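Local atomic coordinates of geranylgeranyl pyrophosphate synthase (Geoglobus acetivorans, PDB entry 5JFQ), a protein that catalyses the stepwise, magnesium-dependent addition of three isopentenyl diphosphate units to dimethylallyl diphosphate, giving mainly geranylgeranyl diphosphate and some farnesyl diphosphate. Residues B[46-51]-B[71-76]; B[138-143]-B[180-185]; B[13-18]-B[65-70]; B[22-27]-B[38-43]. All blocks are in the same frame, centred on the assembly; numbering follows the deposited sequence.

Contact 1. Residues B[46-51]-B[71-76]; sequences RLRPVI and IAIETV
Glu74 contributes the largest share of this contact, lying between Arg46 and Pro49. Its CG stands anti to the backbone N (chi1 179°). A bend at chi2 then swings the carboxylate toward the start of helix 47-58. Arg46 NH1 donates to Glu74 OE2 at 2.5 Å in a salt bridge, and the bond is bent (136° at the hydrogen). The oxygen meets the edge of the guanidinium, near its plane. The two flat groups are 75° apart, so one nitrogen grips one oxygen rather than the two planes pairing side by side. Asn17 takes a second bond from Arg46, at NE. The proline ring packs closely because several atoms meet: Glu74 OE1 and CB both lie against Pro49 CG and CD. Arg46, at the N-cap position, is in the GGKRxRP sequence of the polyprenyl synthases. Helix 67-88 carries the aspartate-rich DDxxD further along. Arg48, in the same sequence as Arg46, probably binds isopentenyl diphosphate, as does its neighbour His77. An alanine in place of Glu74 would probably leave the buried Arg46 guanidinium without its charged mate here and open a gap where the carboxylate lies beside Pro49 CD. The looser part lies toward helix 165-190. There the link between the segments is one apolar touch, Arg48 CB to Ile73 CG2 at 3.9 Å. Ser183 packs on both of these residues.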
loop_
_atom_site.group_PDB
_atom_site.type_symbol
_atom_site.label_atom_id
_atom_site.label_comp_id
_atom_site.label_asym_id
_atom_site.label_seq_id
_atom_site.Cartn_x
_atom_site.Cartn_y
_atom_site.Cartn_z
ATOM N N ARG B 46 10.768 -5.880 -16.960
ATOM C CA ARG B 46 9.933 -6.964 -16.429
ATOM C C ARG B 46 10.769 -8.088 -15.833
ATOM O O ARG B 46 10.394 -9.258 -15.921
ATOM C CB ARG B 46 8.998 -7.538 -17.502
ATOM C CG ARG B 46 8.227 -6.501 -18.289
ATOM C CD ARG B 46 7.100 -5.945 -17.468
ATOM N NE ARG B 46 6.447 -4.829 -18.137
ATOM C CZ ARG B 46 6.390 -3.603 -17.644
ATOM N NH1 ARG B 46 6.933 -3.342 -16.466
ATOM N NH2 ARG B 46 5.780 -2.642 -18.321
ATOM N N LEU B 47 11.904 -7.747 -15.227
ATOM C CA LEU B 47 12.857 -8.765 -14.804
ATOM C C LEU B 47 12.227 -9.754 -13.832
ATOM O O LEU B 47 12.218 -10.971 -14.075
ATOM C CB LEU B 47 14.065 -8.096 -14.174
ATOM C CG LEU B 47 15.315 -8.946 -14.016
ATOM C CD1 LEU B 47 15.536 -9.772 -15.261
ATOM C CD2 LEU B 47 16.485 -7.996 -13.807
ATOM N N ARG B 48 11.696 -9.241 -12.718
ATOM C CA ARG B 48 11.137 -10.102 -11.674
ATOM C C ARG B 48 10.011 -11.007 -12.177
ATOM O O ARG B 48 10.017 -12.204 -11.841
ATOM C CB ARG B 48 10.700 -9.222 -10.497
ATOM C CG ARG B 48 11.784 -8.256 -10.052
ATOM C CD ARG B 48 11.223 -7.005 -9.386
ATOM N NE ARG B 48 12.107 -6.547 -8.316
ATOM C CZ ARG B 48 13.064 -5.633 -8.476
ATOM N NH1 ARG B 48 13.229 -5.086 -9.680
ATOM N NH2 ARG B 48 13.843 -5.265 -7.441
ATOM N N PRO B 49 9.031 -10.526 -12.955
ATOM C CA PRO B 49 8.072 -11.460 -13.572
ATOM C C PRO B 49 8.730 -12.621 -14.303
ATOM O O PRO B 49 8.308 -13.776 -14.141
ATOM C CB PRO B 49 7.297 -10.560 -14.546
ATOM C CG PRO B 49 7.430 -9.201 -14.004
ATOM C CD PRO B 49 8.683 -9.122 -13.222
ATOM N N VAL B 50 9.745 -12.331 -15.126
ATOM C CA VAL B 50 10.420 -13.380 -15.886
ATOM C C VAL B 50 11.096 -14.355 -14.936
ATOM O O VAL B 50 11.113 -15.566 -15.172
ATOM C CB VAL B 50 11.422 -12.767 -16.888
ATOM C CG1 VAL B 50 12.258 -13.850 -17.545
ATOM C CG2 VAL B 50 10.697 -11.974 -17.943
ATOM N N ILE B 51 11.641 -13.850 -13.834
ATOM C CA ILE B 51 12.195 -14.774 -12.858
ATOM C C ILE B 51 11.099 -15.667 -12.294
ATOM O O ILE B 51 11.343 -16.838 -11.975
ATOM C CB ILE B 51 12.944 -13.991 -11.769
ATOM C CG1 ILE B 51 14.092 -13.242 -12.427
ATOM C CG2 ILE B 51 13.460 -14.918 -10.693
ATOM C CD1 ILE B 51 14.860 -12.312 -11.518
ATOM N N ILE B 71 2.621 -11.139 -12.419
ATOM C CA ILE B 71 2.067 -9.802 -12.559
ATOM C C ILE B 71 2.012 -9.106 -11.203
ATOM O O ILE B 71 2.248 -7.894 -11.112
ATOM C CB ILE B 71 0.687 -9.885 -13.242
ATOM C CG1 ILE B 71 0.847 -10.504 -14.630
ATOM C CG2 ILE B 71 0.016 -8.515 -13.343
ATOM C CD1 ILE B 71 1.982 -9.884 -15.436
ATOM N N ALA B 72 1.749 -9.852 -10.125
ATOM C CA ALA B 72 1.601 -9.195 -8.829
ATOM C C ALA B 72 2.915 -8.599 -8.362
ATOM O O ALA B 72 2.949 -7.471 -7.862
ATOM C CB ALA B 72 1.065 -10.166 -7.780
ATOM N N ILE B 73 4.002 -9.343 -8.513
ATOM C CA ILE B 73 5.298 -8.843 -8.088
ATOM C C ILE B 73 5.734 -7.660 -8.949
ATOM O O ILE B 73 6.275 -6.673 -8.432
ATOM C CB ILE B 73 6.311 -9.992 -8.101
ATOM C CG1 ILE B 73 5.939 -10.962 -6.984
ATOM C CG2 ILE B 73 7.734 -9.456 -7.979
ATOM C CD1 ILE B 73 7.013 -11.932 -6.651
ATOM N N GLU B 74 5.484 -7.714 -10.261
ATOM C CA GLU B 74 5.805 -6.561 -11.099
ATOM C C GLU B 74 5.001 -5.347 -10.673
ATOM O O GLU B 74 5.499 -4.214 -10.703
ATOM C CB GLU B 74 5.540 -6.855 -12.574
ATOM C CG GLU B 74 5.844 -5.678 -13.510
ATOM C CD GLU B 74 7.333 -5.396 -13.672
ATOM O OE1 GLU B 74 8.150 -6.162 -13.140
ATOM O OE2 GLU B 74 7.691 -4.403 -14.334
ATOM N N THR B 75 3.756 -5.575 -10.259
ATOM C CA THR B 75 2.920 -4.492 -9.767
ATOM C C THR B 75 3.512 -3.878 -8.502
ATOM O O THR B 75 3.578 -2.647 -8.373
ATOM C CB THR B 75 1.506 -5.026 -9.536
ATOM O OG1 THR B 75 1.111 -5.789 -10.681
ATOM C CG2 THR B 75 0.510 -3.892 -9.311
ATOM N N VAL B 76 3.962 -4.719 -7.567
ATOM C CA VAL B 76 4.689 -4.216 -6.404
ATOM C C VAL B 76 5.888 -3.392 -6.849
ATOM O O VAL B 76 6.113 -2.278 -6.358
ATOM C CB VAL B 76 5.127 -5.366 -5.479
ATOM C CG1 VAL B 76 6.146 -4.840 -4.447
ATOM C CG2 VAL B 76 3.925 -5.973 -4.782
#

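Contact 2. Residues B[138-143]-B[180-185]; sequences SKLARV and IGISAS
Ile182 reaches from helix 165-190 to Lys139, Leu140 and Val143 on helix 130-159. The two segments, from long helices of the all-helical polyprenyl synthase fold, run almost antiparallel, at 168°, with axes 10.4 Å apart. Along 180-185, Ile180 comes first and turns to Arg48 and Ile51 of helix 47-58. Ile182 then makes the contact. Its CG1 lies trans to its own nitrogen (chi1 -176°), and the extended arm carries CD1 onto the neighbouring helix. Ile182 CD1 lies 3.4 Å from Leu140 N and 3.7 Å from Leu140 CB, so it rests on the backbone as much as on a side chain. The other branch, Ile182 CG2, sits 3.9 Å from Val143 CG1. Val143 CG2 is equally near Ile182 CD1, so both valine methyls take part. An alanine at Ile182 would probably open a gap between the helices and leave the Leu140 backbone and Val143 without this apolar cover. Ser183 bonds back to Leu179 O through OG, and Ala184 packs on Ile51. Ser185 lies against Trp202 of helix 195-221, which also touches Ile182 and Val143. Helix 67-88 closes another side through Ile73 and Val76, and Glu121 of the second subunit pairs with Arg142.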
loop_
_atom_site.group_PDB
_atom_site.type_symbol
_atom_site.label_atom_id
_atom_site.label_comp_id
_atom_site.label_asym_id
_atom_site.label_seq_id
_atom_site.Cartn_x
_atom_site.Cartn_y
_atom_site.Cartn_z
ATOM N N SER B 138 1.074 -13.749 2.477
ATOM C CA SER B 138 1.799 -13.437 3.703
ATOM C C SER B 138 3.265 -13.110 3.426
ATOM O O SER B 138 3.826 -12.153 3.994
ATOM C CB SER B 138 1.700 -14.614 4.668
ATOM O OG SER B 138 2.541 -14.410 5.787
ATOM N N LYS B 139 3.900 -13.903 2.556
ATOM C CA LYS B 139 5.311 -13.707 2.252
ATOM C C LYS B 139 5.539 -12.433 1.439
ATOM O O LYS B 139 6.467 -11.668 1.725
ATOM C CB LYS B 139 5.835 -14.949 1.542
ATOM C CG LYS B 139 5.909 -16.173 2.489
ATOM C CD LYS B 139 6.026 -17.494 1.724
ATOM C CE LYS B 139 5.970 -18.715 2.647
ATOM N NZ LYS B 139 7.220 -19.006 3.414
ATOM N N LEU B 140 4.685 -12.178 0.446
ATOM C CA LEU B 140 4.791 -10.964 -0.346
ATOM C C LEU B 140 4.501 -9.721 0.474
ATOM O O LEU B 140 5.063 -8.656 0.208
ATOM C CB LEU B 140 3.839 -11.037 -1.531
ATOM C CG LEU B 140 3.773 -9.765 -2.372
ATOM C CD1 LEU B 140 5.130 -9.418 -2.982
ATOM C CD2 LEU B 140 2.733 -9.915 -3.448
ATOM N N ALA B 141 3.628 -9.825 1.465
ATOM C CA ALA B 141 3.348 -8.655 2.283
ATOM C C ALA B 141 4.512 -8.356 3.222
ATOM O O ALA B 141 4.817 -7.189 3.487
ATOM C CB ALA B 141 2.042 -8.862 3.060
ATOM N N ARG B 142 5.160 -9.396 3.751
ATOM C CA ARG B 142 6.351 -9.190 4.569
ATOM C C ARG B 142 7.476 -8.612 3.729
ATOM O O ARG B 142 8.242 -7.749 4.184
ATOM C CB ARG B 142 6.792 -10.511 5.185
ATOM C CG ARG B 142 6.011 -10.915 6.405
ATOM C CD ARG B 142 6.886 -10.819 7.674
ATOM N NE ARG B 142 7.731 -9.623 7.721
ATOM C CZ ARG B 142 7.413 -8.483 8.336
ATOM N NH1 ARG B 142 6.254 -8.343 8.966
ATOM N NH2 ARG B 142 8.268 -7.465 8.322
ATOM N N VAL B 143 7.593 -9.111 2.500
ATOM C CA VAL B 143 8.525 -8.569 1.525
ATOM C C VAL B 143 8.287 -7.077 1.349
ATOM O O VAL B 143 9.228 -6.272 1.389
ATOM C CB VAL B 143 8.379 -9.364 0.208
ATOM C CG1 VAL B 143 8.936 -8.610 -0.978
ATOM C CG2 VAL B 143 9.030 -10.728 0.355
ATOM N N ILE B 180 13.303 -9.568 -5.353
ATOM C CA ILE B 180 13.827 -10.487 -6.349
ATOM C C ILE B 180 13.840 -11.901 -5.804
ATOM O O ILE B 180 13.614 -12.852 -6.551
ATOM C CB ILE B 180 15.216 -10.044 -6.820
ATOM C CG1 ILE B 180 15.140 -8.590 -7.297
ATOM C CG2 ILE B 180 15.678 -10.952 -7.943
ATOM C CD1 ILE B 180 16.416 -8.043 -7.905
ATOM N N GLY B 181 14.071 -12.064 -4.500
ATOM C CA GLY B 181 13.972 -13.388 -3.898
ATOM C C GLY B 181 12.586 -14.004 -4.021
ATOM O O GLY B 181 12.439 -15.186 -4.355
ATOM N N ILE B 182 11.543 -13.215 -3.746
ATOM C CA ILE B 182 10.203 -13.786 -3.771
ATOM C C ILE B 182 9.744 -14.017 -5.201
ATOM O O ILE B 182 8.925 -14.913 -5.447
ATOM C CB ILE B 182 9.206 -12.914 -2.987
ATOM C CG1 ILE B 182 7.841 -13.604 -2.963
ATOM C CG2 ILE B 182 9.097 -11.540 -3.604
ATOM C CD1 ILE B 182 6.913 -13.109 -1.911
ATOM N N SER B 183 10.265 -13.241 -6.161
ATOM C CA SER B 183 10.067 -13.559 -7.577
ATOM C C SER B 183 10.363 -15.028 -7.865
ATOM O O SER B 183 9.548 -15.737 -8.466
ATOM C CB SER B 183 10.953 -12.674 -8.454
ATOM O OG SER B 183 10.811 -11.310 -8.123
ATOM N N ALA B 184 11.539 -15.495 -7.443
ATOM C CA ALA B 184 11.916 -16.893 -7.614
ATOM C C ALA B 184 11.271 -17.780 -6.561
ATOM O O ALA B 184 10.904 -18.928 -6.846
ATOM C CB ALA B 184 13.442 -17.032 -7.556
ATOM N N SER B 185 11.124 -17.259 -5.347
ATOM C CA SER B 185 10.565 -18.055 -4.269
ATOM C C SER B 185 9.121 -18.428 -4.549
ATOM O O SER B 185 8.713 -19.560 -4.281
ATOM C CB SER B 185 10.657 -17.287 -2.955
ATOM O OG SER B 185 11.236 -18.081 -1.947
#

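Contact 3. Residues B[13-18]-B[65-70]; sequences AKLVNE and KAIHAA
Leu15 and Ile67 point at each other and meet tip to tip. Leu15 comes from helix 9-23. Ile67 lies on helix 67-88. The CA of Ile67 is nearest that of Val16, at 7.4 Å, so the backbones keep well apart and the side chains span the distance. On the isoleucine side one methyl does the touching. A chi1 of -171° carries CG1 toward helix 9-23, and chi2, 76°, sets CD1 at its end. Ile67 CD1 lies 3.7 Å from Leu15 CD2. It is just as near to Leu15 CG, so it meets the fork of the leucine and one of its two arms. Leu15 has its CG turned to the far side from N, with chi1 at 166°, which carries the fork forward to the isoleucine. Val16 approaches the same methyl from the next position along the helix. Its CG2 is 4.4 Å from Ile67 CD1, a looser touch. Other parts of the fold pack on the same side chains. Leu53 of helix 47-58 touches Leu15 and Ala70, and Pro49 lies against Val16. Lys19, one turn further on in helix 9-23, packs on Ile67. The contact joins helix 67-88 to the N-terminal helix, beside helix 47-58. Every touch between the two segments is between aliphatic carbons. Such a contact has no directional bond to set its angle, so its fit rests probably on shape and on burying the methyl groups, though Leu15 stays partly open to solvent.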
loop_
_atom_site.group_PDB
_atom_site.type_symbol
_atom_site.label_atom_id
_atom_site.label_comp_id
_atom_site.label_asym_id
_atom_site.label_seq_id
_atom_site.Cartn_x
_atom_site.Cartn_y
_atom_site.Cartn_z
ATOM N N ALA B 13 8.802 -12.068 -21.294
ATOM C CA ALA B 13 8.564 -10.629 -21.267
ATOM C C ALA B 13 7.346 -10.263 -22.107
ATOM O O ALA B 13 6.523 -9.438 -21.696
ATOM C CB ALA B 13 9.809 -9.903 -21.763
ATOM N N LYS B 14 7.209 -10.887 -23.285
ATOM C CA LYS B 14 6.038 -10.662 -24.133
ATOM C C LYS B 14 4.762 -11.126 -23.448
ATOM O O LYS B 14 3.738 -10.436 -23.489
ATOM C CB LYS B 14 6.196 -11.386 -25.474
ATOM N N LEU B 15 4.803 -12.303 -22.830
ATOM C CA LEU B 15 3.631 -12.817 -22.134
ATOM C C LEU B 15 3.226 -11.897 -20.994
ATOM O O LEU B 15 2.042 -11.584 -20.816
ATOM C CB LEU B 15 3.925 -14.213 -21.604
ATOM C CG LEU B 15 2.898 -14.677 -20.583
ATOM C CD1 LEU B 15 1.503 -14.718 -21.204
ATOM C CD2 LEU B 15 3.295 -16.043 -20.035
ATOM N N VAL B 16 4.215 -11.453 -20.216
ATOM C CA VAL B 16 3.977 -10.640 -19.032
ATOM C C VAL B 16 3.292 -9.329 -19.397
ATOM O O VAL B 16 2.370 -8.886 -18.703
ATOM C CB VAL B 16 5.314 -10.422 -18.305
ATOM C CG1 VAL B 16 5.266 -9.204 -17.369
ATOM C CG2 VAL B 16 5.702 -11.713 -17.576
ATOM N N ASN B 17 3.711 -8.694 -20.496
ATOM C CA ASN B 17 3.072 -7.439 -20.892
ATOM C C ASN B 17 1.670 -7.658 -21.425
ATOM O O ASN B 17 0.826 -6.757 -21.331
ATOM C CB ASN B 17 3.898 -6.721 -21.952
ATOM C CG ASN B 17 5.246 -6.367 -21.463
ATOM O OD1 ASN B 17 5.393 -5.728 -20.423
ATOM N ND2 ASN B 17 6.257 -6.808 -22.184
ATOM N N GLU B 18 1.418 -8.819 -22.027
ATOM C CA GLU B 18 0.065 -9.130 -22.464
ATOM C C GLU B 18 -0.855 -9.299 -21.264
ATOM O O GLU B 18 -1.967 -8.756 -21.243
ATOM C CB GLU B 18 0.082 -10.376 -23.342
ATOM C CG GLU B 18 0.799 -10.151 -24.668
ATOM C CD GLU B 18 1.056 -11.438 -25.449
ATOM O OE1 GLU B 18 1.941 -11.430 -26.340
ATOM O OE2 GLU B 18 0.368 -12.450 -25.173
ATOM N N LYS B 65 0.382 -20.930 -14.771
ATOM C CA LYS B 65 -0.298 -20.843 -13.489
ATOM C C LYS B 65 0.386 -19.845 -12.560
ATOM O O LYS B 65 -0.266 -19.315 -11.651
ATOM C CB LYS B 65 -0.389 -22.230 -12.831
ATOM C CG LYS B 65 -1.362 -23.184 -13.532
ATOM C CD LYS B 65 -1.611 -24.479 -12.738
ATOM C CE LYS B 65 -2.427 -25.521 -13.558
ATOM N NZ LYS B 65 -3.002 -26.631 -12.709
ATOM N N ALA B 66 1.672 -19.554 -12.781
ATOM C CA ALA B 66 2.408 -18.593 -11.968
ATOM C C ALA B 66 2.272 -17.159 -12.473
ATOM O O ALA B 66 2.910 -16.256 -11.920
ATOM C CB ALA B 66 3.883 -18.981 -11.909
ATOM N N ILE B 67 1.441 -16.926 -13.490
ATOM C CA ILE B 67 1.437 -15.629 -14.147
ATOM C C ILE B 67 0.884 -14.550 -13.218
ATOM O O ILE B 67 1.372 -13.407 -13.220
ATOM C CB ILE B 67 0.669 -15.705 -15.477
ATOM C CG1 ILE B 67 0.854 -14.411 -16.258
ATOM C CG2 ILE B 67 -0.816 -15.940 -15.244
ATOM C CD1 ILE B 67 2.203 -14.296 -16.926
ATOM N N HIS B 68 -0.116 -14.890 -12.392
ATOM C CA HIS B 68 -0.709 -13.882 -11.521
ATOM C C HIS B 68 0.308 -13.397 -10.481
ATOM O O HIS B 68 0.450 -12.184 -10.255
ATOM C CB HIS B 68 -1.975 -14.437 -10.860
ATOM C CG HIS B 68 -3.099 -14.708 -11.822
ATOM N ND1 HIS B 68 -4.050 -13.763 -12.149
ATOM C CD2 HIS B 68 -3.423 -15.821 -12.526
ATOM C CE1 HIS B 68 -4.906 -14.278 -13.018
ATOM N NE2 HIS B 68 -4.544 -15.524 -13.265
ATOM N N ALA B 69 1.057 -14.325 -9.877
ATOM C CA ALA B 69 2.170 -13.942 -9.021
ATOM C C ALA B 69 3.248 -13.181 -9.787
ATOM O O ALA B 69 3.921 -12.310 -9.219
ATOM C CB ALA B 69 2.770 -15.175 -8.375
ATOM N N ALA B 70 3.448 -13.492 -11.064
ATOM C CA ALA B 70 4.400 -12.699 -11.828
ATOM C C ALA B 70 3.879 -11.278 -12.009
ATOM O O ALA B 70 4.598 -10.304 -11.767
ATOM C CB ALA B 70 4.688 -13.356 -13.176
#

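Contact 4. Residues B[22-27]-B[38-43]; sequences ELLKEQ and HYLKAG
The chain leaving helix 9-23 runs beside the short helix 38-42, just ahead of the GGKRxRP sequence, with Leu24 against Leu40 and Glu26 against Lys41. The contact has a buried half and an exposed half. In the buried half the two leucines cross at about a right angle. They touch through one methyl each, Leu24 CD1 to Leu40 CD1 at 3.6 Å. Leu24 is the first residue to leave the helical path, yet its side chain still points inward. Thr75 of helix 67-88 and Ile122 of helix 105-123 pack on it. Leu40 rests in turn on Asn78 and Leu115. In the exposed half Lys41 NZ gives a hydrogen bond of 2.9 Å to Glu26 OE2, as part of a salt bridge. The lysine bends at chi3 and chi4, which curls its ammonium round to the carboxylate. The nitrogen approaches from above the carboxylate plane, 57° out of it. Arg37 NH2 bonds to Lys25 O. Helix 38-42 ends at Gly43, whose phi is positive (86°). That glycine opens the GGKRxRP sequence, so the contact lies at the entry to a loop of the all-helical polyprenyl synthase fold whose Lys45 and Arg48 probably bind isopentenyl diphosphate, as in related enzymes.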
loop_
_atom_site.group_PDB
_atom_site.type_symbol
_atom_site.label_atom_id
_atom_site.label_comp_id
_atom_site.label_asym_id
_atom_site.label_seq_id
_atom_site.Cartn_x
_atom_site.Cartn_y
_atom_site.Cartn_z
ATOM N N GLU B 22 -3.922 -6.996 -19.745
ATOM C CA GLU B 22 -5.204 -7.641 -19.512
ATOM C C GLU B 22 -5.688 -7.448 -18.078
ATOM O O GLU B 22 -6.887 -7.269 -17.847
ATOM C CB GLU B 22 -5.093 -9.127 -19.844
ATOM C CG GLU B 22 -6.298 -9.932 -19.476
ATOM C CD GLU B 22 -6.025 -11.412 -19.619
ATOM O OE1 GLU B 22 -5.205 -11.772 -20.497
ATOM O OE2 GLU B 22 -6.603 -12.209 -18.843
ATOM N N LEU B 23 -4.771 -7.458 -17.115
ATOM C CA LEU B 23 -5.104 -7.303 -15.710
ATOM C C LEU B 23 -4.952 -5.877 -15.190
ATOM O O LEU B 23 -5.543 -5.547 -14.158
ATOM C CB LEU B 23 -4.222 -8.223 -14.863
ATOM C CG LEU B 23 -4.325 -9.720 -15.128
ATOM C CD1 LEU B 23 -3.193 -10.458 -14.444
ATOM C CD2 LEU B 23 -5.655 -10.215 -14.611
ATOM N N LEU B 24 -4.174 -5.022 -15.850
ATOM C CA LEU B 24 -3.990 -3.683 -15.301
ATOM C C LEU B 24 -4.541 -2.631 -16.252
ATOM O O LEU B 24 -3.823 -1.730 -16.704
ATOM C CB LEU B 24 -2.516 -3.439 -14.978
ATOM C CG LEU B 24 -2.042 -4.237 -13.758
ATOM C CD1 LEU B 24 -0.522 -4.372 -13.735
ATOM C CD2 LEU B 24 -2.581 -3.626 -12.460
ATOM N N LYS B 25 -5.828 -2.729 -16.539
ATOM C CA LYS B 25 -6.446 -1.803 -17.464
ATOM C C LYS B 25 -6.476 -0.398 -16.867
ATOM O O LYS B 25 -6.400 -0.211 -15.651
ATOM C CB LYS B 25 -7.859 -2.269 -17.798
ATOM C CG LYS B 25 -8.024 -2.709 -19.217
ATOM C CD LYS B 25 -7.832 -4.214 -19.348
ATOM C CE LYS B 25 -9.061 -4.963 -18.852
ATOM N NZ LYS B 25 -9.031 -6.417 -19.170
ATOM N N GLU B 26 -6.583 0.599 -17.739
ATOM C CA GLU B 26 -6.959 1.921 -17.272
ATOM C C GLU B 26 -8.466 1.971 -17.086
ATOM O O GLU B 26 -9.218 1.230 -17.724
ATOM C CB GLU B 26 -6.500 3.009 -18.242
ATOM C CG GLU B 26 -4.993 3.171 -18.298
ATOM C CD GLU B 26 -4.557 4.377 -19.101
ATOM O OE1 GLU B 26 -5.105 5.478 -18.865
ATOM O OE2 GLU B 26 -3.672 4.215 -19.972
ATOM N N GLN B 27 -8.902 2.860 -16.208
ATOM C CA GLN B 27 -10.246 2.814 -15.651
ATOM C C GLN B 27 -10.556 4.216 -15.117
ATOM O O GLN B 27 -9.724 5.124 -15.209
ATOM C CB GLN B 27 -10.287 1.699 -14.605
ATOM C CG GLN B 27 -11.586 1.415 -13.904
ATOM C CD GLN B 27 -11.325 0.600 -12.649
ATOM O OE1 GLN B 27 -10.496 -0.319 -12.671
ATOM N NE2 GLN B 27 -11.990 0.959 -11.533
ATOM N N HIS B 38 1.301 4.740 -15.883
ATOM C CA HIS B 38 2.340 5.481 -16.591
ATOM C C HIS B 38 3.603 4.646 -16.779
ATOM O O HIS B 38 4.085 4.491 -17.905
ATOM C CB HIS B 38 2.657 6.774 -15.849
ATOM C CG HIS B 38 3.641 7.641 -16.561
ATOM N ND1 HIS B 38 3.465 8.047 -17.868
ATOM C CD2 HIS B 38 4.819 8.173 -16.154
ATOM C CE1 HIS B 38 4.493 8.789 -18.234
ATOM N NE2 HIS B 38 5.327 8.887 -17.212
ATOM N N TYR B 39 4.151 4.088 -15.696
ATOM C CA TYR B 39 5.390 3.324 -15.840
ATOM C C TYR B 39 5.158 2.003 -16.559
ATOM O O TYR B 39 6.007 1.569 -17.347
ATOM C CB TYR B 39 6.043 3.066 -14.482
ATOM C CG TYR B 39 6.630 4.296 -13.824
ATOM C CD1 TYR B 39 6.921 5.448 -14.563
ATOM C CD2 TYR B 39 6.888 4.310 -12.458
ATOM C CE1 TYR B 39 7.446 6.556 -13.956
ATOM C CE2 TYR B 39 7.411 5.428 -11.846
ATOM C CZ TYR B 39 7.693 6.541 -12.597
ATOM O OH TYR B 39 8.216 7.649 -11.966
ATOM N N LEU B 40 4.041 1.326 -16.276
ATOM C CA LEU B 40 3.794 0.055 -16.948
ATOM C C LEU B 40 3.773 0.245 -18.454
ATOM O O LEU B 40 4.358 -0.552 -19.194
ATOM C CB LEU B 40 2.482 -0.573 -16.472
ATOM C CG LEU B 40 2.469 -1.015 -15.008
ATOM C CD1 LEU B 40 1.047 -1.168 -14.499
ATOM C CD2 LEU B 40 3.272 -2.297 -14.797
ATOM N N LYS B 41 3.132 1.318 -18.922
ATOM C CA LYS B 41 3.146 1.625 -20.348
ATOM C C LYS B 41 4.518 2.100 -20.806
ATOM O O LYS B 41 4.907 1.829 -21.948
ATOM C CB LYS B 41 2.072 2.663 -20.675
ATOM C CG LYS B 41 0.685 2.265 -20.196
ATOM C CD LYS B 41 -0.418 2.880 -21.038
ATOM C CE LYS B 41 -0.535 4.375 -20.850
ATOM N NZ LYS B 41 -0.912 4.776 -19.455
ATOM N N ALA B 42 5.274 2.788 -19.937
ATOM C CA ALA B 42 6.652 3.136 -20.280
ATOM C C ALA B 42 7.476 1.891 -20.583
ATOM O O ALA B 42 8.412 1.947 -21.389
ATOM C CB ALA B 42 7.304 3.937 -19.154
ATOM N N GLY B 43 7.144 0.767 -19.951
ATOM C CA GLY B 43 7.667 -0.518 -20.360
ATOM C C GLY B 43 9.004 -0.879 -19.760
ATOM O O GLY B 43 10.029 -0.783 -20.434
#

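Contacts 1 and 2 lie deepest, with their centres 10 and 12 Å from the centre of the chain. They touch each other, Arg48 and Ile73 meeting the 180-185 segment. Contact 3 is further out but still mostly buried, and contact 4 is partly at the surface. Helix 67-88 serves contacts 1 and 3, and helix 9-23 serves contacts 3 and 4. Their chemistry differs: contacts 2 and 3 are made by apolar side chains, in contact 2 partly against the backbone, whereas contacts 1 and 4 combine packing with a salt bridge. In contact 1 that bridge is buried beside a probable substrate-binding arginine; in contact 4 it joins two exposed residues, while its two leucines are buried.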